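Local coordinates for cytochrome c, mono-and diheme variant (Methylophaga aminisulfidivorans MP, PDB 7C90), which probably carries electrons through its covalently bound heme c, as expected of a cytochrome cL in the methanol oxidation system of a marine methylotroph, at residues A[47-53]-A[136-141]; A[79-85]-A[146-151]; A[103-109]-A[155-161]. All blocks are in the same frame, centred on the assembly; numbering follows the deposited sequence.

Contact 1. Residues A[47-53]-A[136-141]; sequences LSFGKKG and YNNLTK
Lys51 and Thr140 meet where an early loop of the chain crosses the N-cap of helix 141-153, and the junction illustrates how a loop can be fixed to a helix start. Thr140 is the N-cap: its hydroxyl caps a backbone N of the first turn, while Glu143 accepts from Thr140 N in the manner of a capping box. That leaves the methyl for the loop, with Thr140 CG2 4.0 Å from Lys51 CG and 3.6 Å from Gly53 N. Lys51 sends CG anti to its own N (chi1 -166°), which carries the aliphatic chain across this methyl, and a water links its NZ to Asn138 O. Its backbone is held as well, Lys51 N donating to Tyr136 O over 2.9 Å at 156°. Lys141, bent at chi3 and chi4, curls its amine to Leu47 O; the modelled 2.5 Å from NZ is very short and its exact value doubtful. NZ also donates to a water that lies within hydrogen-bonding distance of Phe49 O. Replacing this lysine with a leucine would probably leave Leu47 O and the bridging water without their charged donor. Between the two loops, Gly50 CA lies in the plane of the Tyr136 ring, 3.7 Å from CD1.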
loop_
_atom_site.group_PDB
_atom_site.type_symbol
_atom_site.label_atom_id
_atom_site.label_comp_id
_atom_site.label_asym_id
_atom_site.label_seq_id
_atom_site.Cartn_x
_atom_site.Cartn_y
_atom_site.Cartn_z
ATOM N N LEU A 47 -16.432 -3.025 22.691
ATOM C CA LEU A 47 -17.290 -3.453 21.563
ATOM C C LEU A 47 -18.537 -2.569 21.447
ATOM O O LEU A 47 -19.183 -2.630 20.386
ATOM C CB LEU A 47 -17.621 -4.934 21.768
ATOM C CG LEU A 47 -16.430 -5.870 21.585
ATOM C CD1 LEU A 47 -16.880 -7.315 21.495
ATOM C CD2 LEU A 47 -15.643 -5.527 20.347
ATOM N N SER A 48 -18.850 -1.763 22.461
ATOM C CA SER A 48 -19.991 -0.809 22.423
ATOM C C SER A 48 -19.652 0.393 21.529
ATOM O O SER A 48 -20.560 1.206 21.267
ATOM C CB SER A 48 -20.379 -0.363 23.799
ATOM O OG SER A 48 -19.339 0.418 24.345
ATOM N N PHE A 49 -18.392 0.535 21.105
ATOM C CA PHE A 49 -17.951 1.602 20.176
ATOM C C PHE A 49 -18.435 1.271 18.769
ATOM O O PHE A 49 -18.592 0.072 18.433
ATOM C CB PHE A 49 -16.429 1.771 20.164
ATOM C CG PHE A 49 -15.943 2.939 20.981
ATOM C CD1 PHE A 49 -15.661 2.787 22.328
ATOM C CD2 PHE A 49 -15.800 4.195 20.408
ATOM C CE1 PHE A 49 -15.230 3.868 23.083
ATOM C CE2 PHE A 49 -15.374 5.275 21.163
ATOM C CZ PHE A 49 -15.094 5.110 22.502
ATOM N N GLY A 50 -18.668 2.314 17.983
ATOM C CA GLY A 50 -18.803 2.202 16.528
ATOM C C GLY A 50 -20.247 2.155 16.085
ATOM O O GLY A 50 -21.130 2.402 16.913
ATOM N N LYS A 51 -20.449 1.827 14.807
ATOM C CA LYS A 51 -21.752 1.775 14.100
ATOM C C LYS A 51 -22.649 0.707 14.752
ATOM O O LYS A 51 -22.281 -0.489 14.769
ATOM C CB LYS A 51 -21.498 1.522 12.608
ATOM C CG LYS A 51 -22.698 1.775 11.713
ATOM C CD LYS A 51 -22.492 1.451 10.248
ATOM C CE LYS A 51 -23.807 1.466 9.494
ATOM N NZ LYS A 51 -23.832 0.520 8.348
ATOM N N LYS A 52 -23.795 1.137 15.276
ATOM C CA LYS A 52 -24.840 0.255 15.853
ATOM C C LYS A 52 -25.742 -0.236 14.711
ATOM O O LYS A 52 -26.133 0.593 13.875
ATOM C CB LYS A 52 -25.608 1.012 16.941
ATOM C CG LYS A 52 -24.728 1.745 17.947
ATOM C CD LYS A 52 -25.257 1.739 19.376
ATOM C CE LYS A 52 -24.182 1.974 20.417
ATOM N NZ LYS A 52 -23.272 0.811 20.549
ATOM N N GLY A 53 -25.983 -1.549 14.644
ATOM C CA GLY A 53 -27.070 -2.159 13.857
ATOM C C GLY A 53 -28.110 -2.756 14.788
ATOM O O GLY A 53 -27.991 -2.528 16.012
ATOM N N TYR A 136 -14.622 -0.393 13.081
ATOM C CA TYR A 136 -15.739 -0.234 14.042
ATOM C C TYR A 136 -16.688 0.902 13.646
ATOM O O TYR A 136 -17.844 0.787 13.929
ATOM C CB TYR A 136 -15.243 -0.178 15.488
ATOM C CG TYR A 136 -14.450 1.034 15.892
ATOM C CD1 TYR A 136 -15.081 2.174 16.332
ATOM C CD2 TYR A 136 -13.073 1.042 15.857
ATOM C CE1 TYR A 136 -14.373 3.294 16.713
ATOM C CE2 TYR A 136 -12.342 2.148 16.238
ATOM C CZ TYR A 136 -13.001 3.279 16.669
ATOM O OH TYR A 136 -12.317 4.386 17.051
ATOM N N ASN A 137 -16.208 1.942 12.976
ATOM C CA ASN A 137 -17.088 3.088 12.610
ATOM C C ASN A 137 -17.693 2.897 11.219
ATOM O O ASN A 137 -18.654 3.612 10.910
ATOM C CB ASN A 137 -16.365 4.426 12.779
ATOM C CG ASN A 137 -16.493 4.919 14.198
ATOM O OD1 ASN A 137 -17.462 4.595 14.868
ATOM N ND2 ASN A 137 -15.514 5.662 14.674
ATOM N N ASN A 138 -17.165 1.981 10.416
ATOM C CA ASN A 138 -17.530 1.791 8.994
ATOM C C ASN A 138 -18.596 0.696 8.849
ATOM O O ASN A 138 -19.362 0.770 7.872
ATOM C CB ASN A 138 -16.315 1.409 8.154
ATOM C CG ASN A 138 -15.270 2.494 8.081
ATOM O OD1 ASN A 138 -15.563 3.656 8.369
ATOM N ND2 ASN A 138 -14.069 2.118 7.673
ATOM N N LEU A 139 -18.574 -0.312 9.733
ATOM C CA LEU A 139 -19.358 -1.567 9.636
ATOM C C LEU A 139 -19.968 -1.893 10.995
ATOM O O LEU A 139 -19.279 -1.683 11.989
ATOM C CB LEU A 139 -18.430 -2.709 9.232
ATOM C CG LEU A 139 -17.693 -2.555 7.910
ATOM C CD1 LEU A 139 -16.779 -3.725 7.692
ATOM C CD2 LEU A 139 -18.659 -2.410 6.752
ATOM N N THR A 140 -21.210 -2.384 11.028
ATOM C CA THR A 140 -21.812 -2.988 12.242
ATOM C C THR A 140 -21.096 -4.308 12.553
ATOM O O THR A 140 -20.439 -4.926 11.633
ATOM C CB THR A 140 -23.327 -3.230 12.126
ATOM O OG1 THR A 140 -23.517 -4.328 11.225
ATOM C CG2 THR A 140 -24.094 -2.008 11.660
ATOM N N LYS A 141 -21.226 -4.754 13.794
ATOM C CA LYS A 141 -20.688 -6.060 14.245
ATOM C C LYS A 141 -21.319 -7.178 13.409
ATOM O O LYS A 141 -20.581 -8.060 12.977
ATOM C CB LYS A 141 -20.921 -6.223 15.738
ATOM C CG LYS A 141 -20.004 -5.355 16.588
ATOM C CD LYS A 141 -20.000 -5.769 18.040
ATOM C CE LYS A 141 -21.120 -5.120 18.820
ATOM N NZ LYS A 141 -20.891 -3.656 18.947
HETATM O O HOH W 1 -19.903 -1.627 16.952
HETATM O O HOH W 2 -22.677 -3.156 15.843
HETATM O O HOH W 3 -22.127 -0.342 6.605
#

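Contact 2. Residues A[79-85]-A[146-151]; sequences AGESLFM and HIMAWV
Trp150 is the aromatic knob of this contact, set into a hole formed by Gly80, Glu81, Phe84 and Met85. Its ring meets that of Phe84 obliquely, the planes inclined at 42° and the Phe84 ring centroid 4.5 Å from that of the Trp150 six-membered ring. The indole corner does the touching: Trp150 CZ3 stands over the centre of the Phe84 face, 3.4 Å from Phe84 CG.

CH-pi contacts come next. Glu81 CA lies over the indole face, 3.6 Å from the centroid of the five-membered ring, and the glutamate CB and CG follow the pyrrole side toward NE1. Met85, bent at chi2 (-52°) and chi3, turns its methyl back to the six-membered ring, where CE sits off-centre and 3.8 Å from Trp150 CH2.

The two helices cross with their short-segment axes 7.3 Å apart at -100°, the near-perpendicular crossing of the first and last helices of the cytochrome c core that is characteristic of class I cytochromes c; shorter helices precede and follow them in this chain. Helix 74-87 leads directly to Cys88, a covalent heme attachment.

The close approach is made at the backbone. Gly80 CA makes a CA-H...O contact with His146 O at 3.3 Å, and a side chain on this glycine would run into that carbonyl.

Aliphatic packing completes the interface on the heme side. Ile147, which also touches the heme, lays CG1 3.5 Å from Leu83 CB and brings CG2 to the edge of the Phe84 ring. Val151 CG2 approaches the same ring obliquely, 3.9 Å from Phe84 CD2.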
loop_
_atom_site.group_PDB
_atom_site.type_symbol
_atom_site.label_atom_id
_atom_site.label_comp_id
_atom_site.label_asym_id
_atom_site.label_seq_id
_atom_site.Cartn_x
_atom_site.Cartn_y
_atom_site.Cartn_z
ATOM N N ALA A 79 -24.342 -12.320 1.339
ATOM C CA ALA A 79 -24.355 -10.918 1.822
ATOM C C ALA A 79 -22.935 -10.476 2.251
ATOM O O ALA A 79 -22.556 -9.326 1.963
ATOM C CB ALA A 79 -25.381 -10.776 2.923
ATOM N N GLY A 80 -22.138 -11.374 2.843
ATOM C CA GLY A 80 -20.737 -11.091 3.225
ATOM C C GLY A 80 -19.866 -10.839 2.001
ATOM O O GLY A 80 -18.944 -10.029 2.085
ATOM N N GLU A 81 -20.117 -11.523 0.888
ATOM C CA GLU A 81 -19.316 -11.365 -0.350
ATOM C C GLU A 81 -19.443 -9.916 -0.808
ATOM O O GLU A 81 -18.426 -9.311 -1.085
ATOM C CB GLU A 81 -19.813 -12.267 -1.472
ATOM C CG GLU A 81 -18.910 -12.281 -2.684
ATOM C CD GLU A 81 -19.697 -12.285 -3.981
ATOM O OE1 GLU A 81 -20.305 -13.343 -4.293
ATOM O OE2 GLU A 81 -19.744 -11.211 -4.642
ATOM N N SER A 82 -20.667 -9.408 -0.847
ATOM C CA SER A 82 -20.998 -8.049 -1.332
ATOM C C SER A 82 -20.382 -7.001 -0.380
ATOM O O SER A 82 -19.881 -5.995 -0.877
ATOM C CB SER A 82 -22.491 -7.919 -1.512
ATOM O OG SER A 82 -22.877 -6.560 -1.484
ATOM N N LEU A 83 -20.348 -7.254 0.935
ATOM C CA LEU A 83 -19.806 -6.296 1.950
ATOM C C LEU A 83 -18.274 -6.262 1.877
ATOM O O LEU A 83 -17.687 -5.164 2.013
ATOM C CB LEU A 83 -20.275 -6.689 3.349
ATOM C CG LEU A 83 -21.771 -6.492 3.588
ATOM C CD1 LEU A 83 -22.242 -7.300 4.782
ATOM C CD2 LEU A 83 -22.105 -5.024 3.778
ATOM N N PHE A 84 -17.653 -7.415 1.649
ATOM C CA PHE A 84 -16.196 -7.543 1.418
ATOM C C PHE A 84 -15.778 -6.755 0.168
ATOM O O PHE A 84 -14.774 -6.057 0.234
ATOM C CB PHE A 84 -15.793 -9.000 1.259
ATOM C CG PHE A 84 -14.328 -9.199 1.030
ATOM C CD1 PHE A 84 -13.804 -9.126 -0.244
ATOM C CD2 PHE A 84 -13.484 -9.458 2.082
ATOM C CE1 PHE A 84 -12.455 -9.334 -0.460
ATOM C CE2 PHE A 84 -12.129 -9.651 1.865
ATOM C CZ PHE A 84 -11.622 -9.606 0.592
ATOM N N MET A 85 -16.522 -6.856 -0.937
ATOM C CA MET A 85 -16.184 -6.104 -2.181
ATOM C C MET A 85 -16.178 -4.610 -1.861
ATOM O O MET A 85 -15.232 -3.940 -2.261
ATOM C CB MET A 85 -17.145 -6.378 -3.340
ATOM C CG MET A 85 -17.241 -7.827 -3.693
ATOM S SD MET A 85 -15.643 -8.602 -3.986
ATOM C CE MET A 85 -15.755 -10.117 -3.031
ATOM N N HIS A 146 -20.720 -11.236 8.850
ATOM C CA HIS A 146 -21.062 -11.600 7.447
ATOM C C HIS A 146 -19.787 -11.684 6.610
ATOM O O HIS A 146 -19.555 -12.702 5.901
ATOM C CB HIS A 146 -22.055 -10.590 6.876
ATOM C CG HIS A 146 -23.458 -10.868 7.282
ATOM N ND1 HIS A 146 -24.041 -10.307 8.368
ATOM C CD2 HIS A 146 -24.389 -11.665 6.728
ATOM C CE1 HIS A 146 -25.299 -10.697 8.449
ATOM N NE2 HIS A 146 -25.533 -11.550 7.460
ATOM N N ILE A 147 -18.963 -10.645 6.691
ATOM C CA ILE A 147 -17.697 -10.580 5.905
ATOM C C ILE A 147 -16.826 -11.744 6.334
ATOM O O ILE A 147 -16.167 -12.346 5.484
ATOM C CB ILE A 147 -16.998 -9.215 6.089
ATOM C CG1 ILE A 147 -17.820 -8.087 5.453
ATOM C CG2 ILE A 147 -15.576 -9.271 5.546
ATOM C CD1 ILE A 147 -17.251 -6.694 5.680
ATOM N N MET A 148 -16.745 -11.987 7.639
ATOM C CA MET A 148 -15.916 -13.097 8.171
ATOM C C MET A 148 -16.410 -14.443 7.621
ATOM O O MET A 148 -15.553 -15.228 7.147
ATOM C CB MET A 148 -15.917 -13.115 9.688
ATOM C CG MET A 148 -15.025 -12.017 10.250
ATOM S SD MET A 148 -15.365 -11.735 12.006
ATOM C CE MET A 148 -15.096 -13.342 12.730
ATOM N N ALA A 149 -17.710 -14.718 7.648
ATOM C CA ALA A 149 -18.226 -15.999 7.085
ATOM C C ALA A 149 -17.770 -16.125 5.624
ATOM O O ALA A 149 -17.273 -17.200 5.244
ATOM C CB ALA A 149 -19.724 -16.101 7.199
ATOM N N TRP A 150 -17.857 -15.054 4.832
ATOM C CA TRP A 150 -17.465 -15.106 3.392
ATOM C C TRP A 150 -15.968 -15.383 3.278
ATOM O O TRP A 150 -15.574 -16.187 2.438
ATOM C CB TRP A 150 -17.898 -13.834 2.627
ATOM C CG TRP A 150 -17.492 -13.945 1.198
ATOM C CD1 TRP A 150 -18.133 -14.627 0.205
ATOM C CD2 TRP A 150 -16.249 -13.495 0.643
ATOM N NE1 TRP A 150 -17.392 -14.590 -0.937
ATOM C CE2 TRP A 150 -16.226 -13.925 -0.701
ATOM C CE3 TRP A 150 -15.155 -12.788 1.157
ATOM C CZ2 TRP A 150 -15.162 -13.637 -1.554
ATOM C CZ3 TRP A 150 -14.091 -12.535 0.321
ATOM C CH2 TRP A 150 -14.098 -12.943 -1.018
ATOM N N VAL A 151 -15.131 -14.722 4.080
ATOM C CA VAL A 151 -13.659 -14.918 4.043
ATOM C C VAL A 151 -13.357 -16.392 4.341
ATOM O O VAL A 151 -12.431 -16.967 3.671
ATOM C CB VAL A 151 -12.926 -13.949 5.002
ATOM C CG1 VAL A 151 -11.465 -14.312 5.163
ATOM C CG2 VAL A 151 -13.034 -12.487 4.554
#

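Contact 3. Residues A[103-109]-A[155-161]; sequences ALGDDYY and YWGSADK. With NA (sodium ion), chain K; NA (sodium ion), chain L; HEC (heme c), chain E.
The Trp156 ring carries the Gly105 peptide on one face, with Gly105 O over its centre and Gly105 CA 3.6 Å from the centroid of the six-membered ring in a CH-pi contact. Tyr155 instead offers an edge: Asp106 O lies near its ring plane, 3.4 Å from CE1, while Gly157 N stands over the ring's centre. Tyr109 has a sodium ion over one face, offset toward the rim, and at its edge a water bonded to both Tyr109 OH and Tyr155 OH.

In this cytochrome c fold, the contact ties a loop of the heme pocket to the chain leaving helix 141-153, the last helix of the cytochrome c core. Two sodium ions are bound by that loop. Asp106 OD1 and Tyr108 O bind both, and a water shared by the ions donates to heme propionate oxygen O2A.

One backbone bond and the Asp107 carboxylate join the two segments. Trp156 N donates to Gly105 O over 2.8 Å, nearly straight at 169°. The indole NE1 of the same residue is buried with no partner in the model. With CG set between its N and carbonyl carbon (chi1 46°), Asp107 reaches Ser158, whose N meets OD2 from above the carboxylate plane at 3.2 Å. Lys161 NZ adds a long salt bridge to Asp107 OD2, 3.6 Å away.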
loop_
_atom_site.group_PDB
_atom_site.type_symbol
_atom_site.label_atom_id
_atom_site.label_comp_id
_atom_site.label_asym_id
_atom_site.label_seq_id
_atom_site.Cartn_x
_atom_site.Cartn_y
_atom_site.Cartn_z
ATOM N N ALA A 103 -3.208 -11.809 1.295
ATOM C CA ALA A 103 -4.212 -12.834 0.960
ATOM C C ALA A 103 -4.920 -13.191 2.272
ATOM O O ALA A 103 -4.222 -13.269 3.317
ATOM C CB ALA A 103 -3.534 -14.027 0.312
ATOM N N LEU A 104 -6.242 -13.329 2.237
ATOM C CA LEU A 104 -7.059 -13.740 3.415
ATOM C C LEU A 104 -7.584 -15.172 3.264
ATOM O O LEU A 104 -8.224 -15.617 4.200
ATOM C CB LEU A 104 -8.216 -12.759 3.560
ATOM C CG LEU A 104 -7.783 -11.310 3.744
ATOM C CD1 LEU A 104 -9.003 -10.418 3.958
ATOM C CD2 LEU A 104 -6.817 -11.197 4.906
ATOM N N GLY A 105 -7.307 -15.859 2.142
ATOM C CA GLY A 105 -7.884 -17.175 1.789
ATOM C C GLY A 105 -6.921 -18.329 2.027
ATOM O O GLY A 105 -7.311 -19.492 1.829
ATOM N N ASP A 106 -5.708 -18.028 2.466
ATOM C CA ASP A 106 -4.567 -18.967 2.575
ATOM C C ASP A 106 -4.361 -19.366 4.035
ATOM O O ASP A 106 -5.053 -18.787 4.898
ATOM C CB ASP A 106 -3.327 -18.317 1.976
ATOM C CG ASP A 106 -2.849 -17.078 2.712
ATOM O OD1 ASP A 106 -3.676 -16.438 3.463
ATOM O OD2 ASP A 106 -1.662 -16.731 2.510
ATOM N N ASP A 107 -3.485 -20.337 4.310
ATOM C CA ASP A 107 -3.162 -20.738 5.704
ATOM C C ASP A 107 -1.899 -20.021 6.180
ATOM O O ASP A 107 -1.411 -20.385 7.243
ATOM C CB ASP A 107 -3.021 -22.253 5.882
ATOM C CG ASP A 107 -2.181 -22.951 4.825
ATOM O OD1 ASP A 107 -1.456 -22.247 4.086
ATOM O OD2 ASP A 107 -2.288 -24.190 4.732
ATOM N N TYR A 108 -1.406 -19.023 5.443
ATOM C CA TYR A 108 -0.341 -18.113 5.928
ATOM C C TYR A 108 -0.984 -16.892 6.585
ATOM O O TYR A 108 -1.961 -16.358 6.052
ATOM C CB TYR A 108 0.580 -17.727 4.774
ATOM C CG TYR A 108 1.268 -18.903 4.128
ATOM C CD1 TYR A 108 2.323 -19.541 4.755
ATOM C CD2 TYR A 108 0.843 -19.379 2.904
ATOM C CE1 TYR A 108 2.969 -20.605 4.156
ATOM C CE2 TYR A 108 1.465 -20.458 2.297
ATOM C CZ TYR A 108 2.544 -21.057 2.919
ATOM O OH TYR A 108 3.174 -22.095 2.307
ATOM N N TYR A 109 -0.465 -16.487 7.730
ATOM C CA TYR A 109 -1.007 -15.389 8.578
ATOM C C TYR A 109 0.132 -14.436 8.981
ATOM O O TYR A 109 1.224 -14.869 9.392
ATOM C CB TYR A 109 -1.731 -15.964 9.809
ATOM C CG TYR A 109 -2.967 -16.764 9.480
ATOM C CD1 TYR A 109 -4.185 -16.131 9.283
ATOM C CD2 TYR A 109 -2.912 -18.146 9.280
ATOM C CE1 TYR A 109 -5.324 -16.836 8.932
ATOM C CE2 TYR A 109 -4.042 -18.870 8.918
ATOM C CZ TYR A 109 -5.259 -18.216 8.765
ATOM O OH TYR A 109 -6.395 -18.888 8.390
ATOM N N TYR A 155 -11.727 -19.984 1.601
ATOM C CA TYR A 155 -10.447 -20.569 2.081
ATOM C C TYR A 155 -10.008 -21.721 1.184
ATOM O O TYR A 155 -10.847 -22.608 0.922
ATOM C CB TYR A 155 -10.645 -21.161 3.472
ATOM C CG TYR A 155 -9.425 -21.686 4.172
ATOM C CD1 TYR A 155 -8.402 -20.846 4.596
ATOM C CD2 TYR A 155 -9.354 -23.020 4.528
ATOM C CE1 TYR A 155 -7.306 -21.341 5.283
ATOM C CE2 TYR A 155 -8.278 -23.523 5.238
ATOM C CZ TYR A 155 -7.271 -22.679 5.650
ATOM O OH TYR A 155 -6.239 -23.192 6.383
ATOM N N TRP A 156 -8.719 -21.739 0.839
ATOM C CA TRP A 156 -8.064 -22.716 -0.069
ATOM C C TRP A 156 -6.852 -23.315 0.632
ATOM O O TRP A 156 -6.064 -23.958 -0.038
ATOM C CB TRP A 156 -7.679 -22.062 -1.415
ATOM C CG TRP A 156 -6.699 -20.933 -1.326
ATOM C CD1 TRP A 156 -5.362 -21.016 -1.069
ATOM C CD2 TRP A 156 -6.995 -19.534 -1.452
ATOM N NE1 TRP A 156 -4.806 -19.766 -1.040
ATOM C CE2 TRP A 156 -5.786 -18.838 -1.270
ATOM C CE3 TRP A 156 -8.162 -18.806 -1.677
ATOM C CZ2 TRP A 156 -5.712 -17.447 -1.333
ATOM C CZ3 TRP A 156 -8.096 -17.433 -1.720
ATOM C CH2 TRP A 156 -6.883 -16.769 -1.553
ATOM N N GLY A 157 -6.673 -23.043 1.925
ATOM C CA GLY A 157 -5.581 -23.619 2.719
ATOM C C GLY A 157 -5.937 -25.006 3.250
ATOM O O GLY A 157 -6.956 -25.567 2.836
ATOM N N SER A 158 -5.118 -25.527 4.143
ATOM C CA SER A 158 -5.243 -26.892 4.708
ATOM C C SER A 158 -6.271 -26.885 5.845
ATOM O O SER A 158 -6.363 -25.872 6.565
ATOM C CB SER A 158 -3.907 -27.386 5.175
ATOM O OG SER A 158 -3.578 -26.796 6.423
ATOM N N ALA A 159 -7.012 -27.980 6.002
ATOM C CA ALA A 159 -8.022 -28.164 7.070
ATOM C C ALA A 159 -7.327 -28.148 8.431
ATOM O O ALA A 159 -7.950 -27.733 9.416
ATOM C CB ALA A 159 -8.758 -29.464 6.862
ATOM N N ASP A 160 -6.087 -28.616 8.477
ATOM C CA ASP A 160 -5.328 -28.803 9.739
ATOM C C ASP A 160 -5.081 -27.436 10.386
ATOM O O ASP A 160 -4.916 -27.387 11.602
ATOM C CB ASP A 160 -4.028 -29.572 9.481
ATOM C CG ASP A 160 -4.183 -30.697 8.466
ATOM O OD1 ASP A 160 -4.278 -30.389 7.250
ATOM O OD2 ASP A 160 -4.234 -31.872 8.895
ATOM N N LYS A 161 -5.004 -26.361 9.602
ATOM C CA LYS A 161 -4.631 -25.024 10.139
ATOM C C LYS A 161 -5.899 -24.175 10.321
ATOM O O LYS A 161 -5.744 -23.073 10.837
ATOM C CB LYS A 161 -3.586 -24.338 9.252
ATOM C CG LYS A 161 -2.285 -25.112 9.069
ATOM C CD LYS A 161 -1.091 -24.256 8.663
ATOM C CE LYS A 161 -0.246 -24.864 7.556
ATOM N NZ LYS A 161 0.612 -23.855 6.886
HETATM NA NA NA K . -4.497 -16.584 6.090
HETATM NA NA NA L . -1.760 -14.506 4.301
HETATM FE FE HEC E . -6.997 -5.486 5.837
HETATM C CHA HEC E . -4.233 -6.896 7.330
HETATM C CHB HEC E . -8.883 -8.086 6.824
HETATM C CHC HEC E . -9.789 -3.785 4.789
HETATM C CHD HEC E . -4.989 -3.238 4.247
HETATM N NA HEC E . -6.599 -7.164 6.939
HETATM C C1A HEC E . -5.464 -7.617 7.431
HETATM C C2A HEC E . -5.552 -8.890 8.175
HETATM C C3A HEC E . -6.961 -9.225 8.060
HETATM C C4A HEC E . -7.484 -8.128 7.215
HETATM C CMA HEC E . -7.732 -10.410 8.528
HETATM C CAA HEC E . -4.490 -9.630 8.897
HETATM C CBA HEC E . -4.224 -10.829 8.002
HETATM C CGA HEC E . -3.252 -11.780 8.620
HETATM O O1A HEC E . -3.106 -11.781 9.856
HETATM O O2A HEC E . -2.570 -12.478 7.826
HETATM N NB HEC E . -8.999 -5.892 5.821
HETATM C C1B HEC E . -9.581 -7.001 6.189
HETATM C C2B HEC E . -11.043 -7.046 5.979
HETATM C C3B HEC E . -11.314 -5.734 5.400
HETATM C C4B HEC E . -9.996 -5.118 5.355
HETATM C CMB HEC E . -11.980 -8.177 6.293
HETATM C CAB HEC E . -12.671 -5.172 4.970
HETATM C CBB HEC E . -13.548 -4.903 6.143
HETATM N NC HEC E . -7.321 -3.818 4.713
HETATM C C1C HEC E . -8.509 -3.261 4.441
HETATM C C2C HEC E . -8.463 -2.039 3.619
HETATM C C3C HEC E . -7.012 -1.882 3.464
HETATM C C4C HEC E . -6.411 -3.013 4.156
HETATM C CMC HEC E . -9.643 -1.258 3.153
HETATM C CAC HEC E . -6.403 -0.800 2.609
HETATM C CBC HEC E . -6.840 0.590 2.976
HETATM N ND HEC E . -4.957 -5.158 5.779
HETATM C C1D HEC E . -4.321 -4.230 5.088
HETATM C C2D HEC E . -2.886 -4.191 5.286
HETATM C C3D HEC E . -2.638 -5.271 6.211
HETATM C C4D HEC E . -3.997 -5.761 6.452
HETATM C CMD HEC E . -1.937 -3.228 4.682
HETATM C CAD HEC E . -1.378 -5.679 6.856
HETATM C CBD HEC E . -1.435 -4.973 8.219
HETATM C CGD HEC E . -0.558 -5.549 9.317
HETATM O O1D HEC E . 0.355 -6.338 9.018
HETATM O O2D HEC E . -0.726 -5.197 10.517
HETATM O O HOH W 4 -7.106 -16.621 6.248
HETATM O O HOH W 5 1.464 -23.578 4.363
HETATM O O HOH W 6 -5.909 -21.323 8.385
HETATM O O HOH W 7 -3.956 -13.921 6.096
HETATM O O HOH W 8 0.616 -14.088 2.957
HETATM O O HOH W 9 -0.329 -12.992 5.649
#

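In the fold
Along the chain the three first segments come in order, 47-53, 79-85 and 103-109, and their partners follow in the same order, so each pair of contacts is interleaved. The partners are strung along helix 141-153: contact 1 at its start, contact 2 within it, contact 3 just beyond its end. Contact 2 lies between the others, its centre about 16 Å from that of contact 1 and about 17 Å from that of contact 3, while those two are about 27 Å apart on opposite sides of the chain's centre. Leu139 packs on Ile147, and Leu104 on Phe84 and Val151. Each contact contributes to the heme pocket, contact 1 with Leu139, contact 2 with Ile147 and contact 3 with Leu104 and Tyr109.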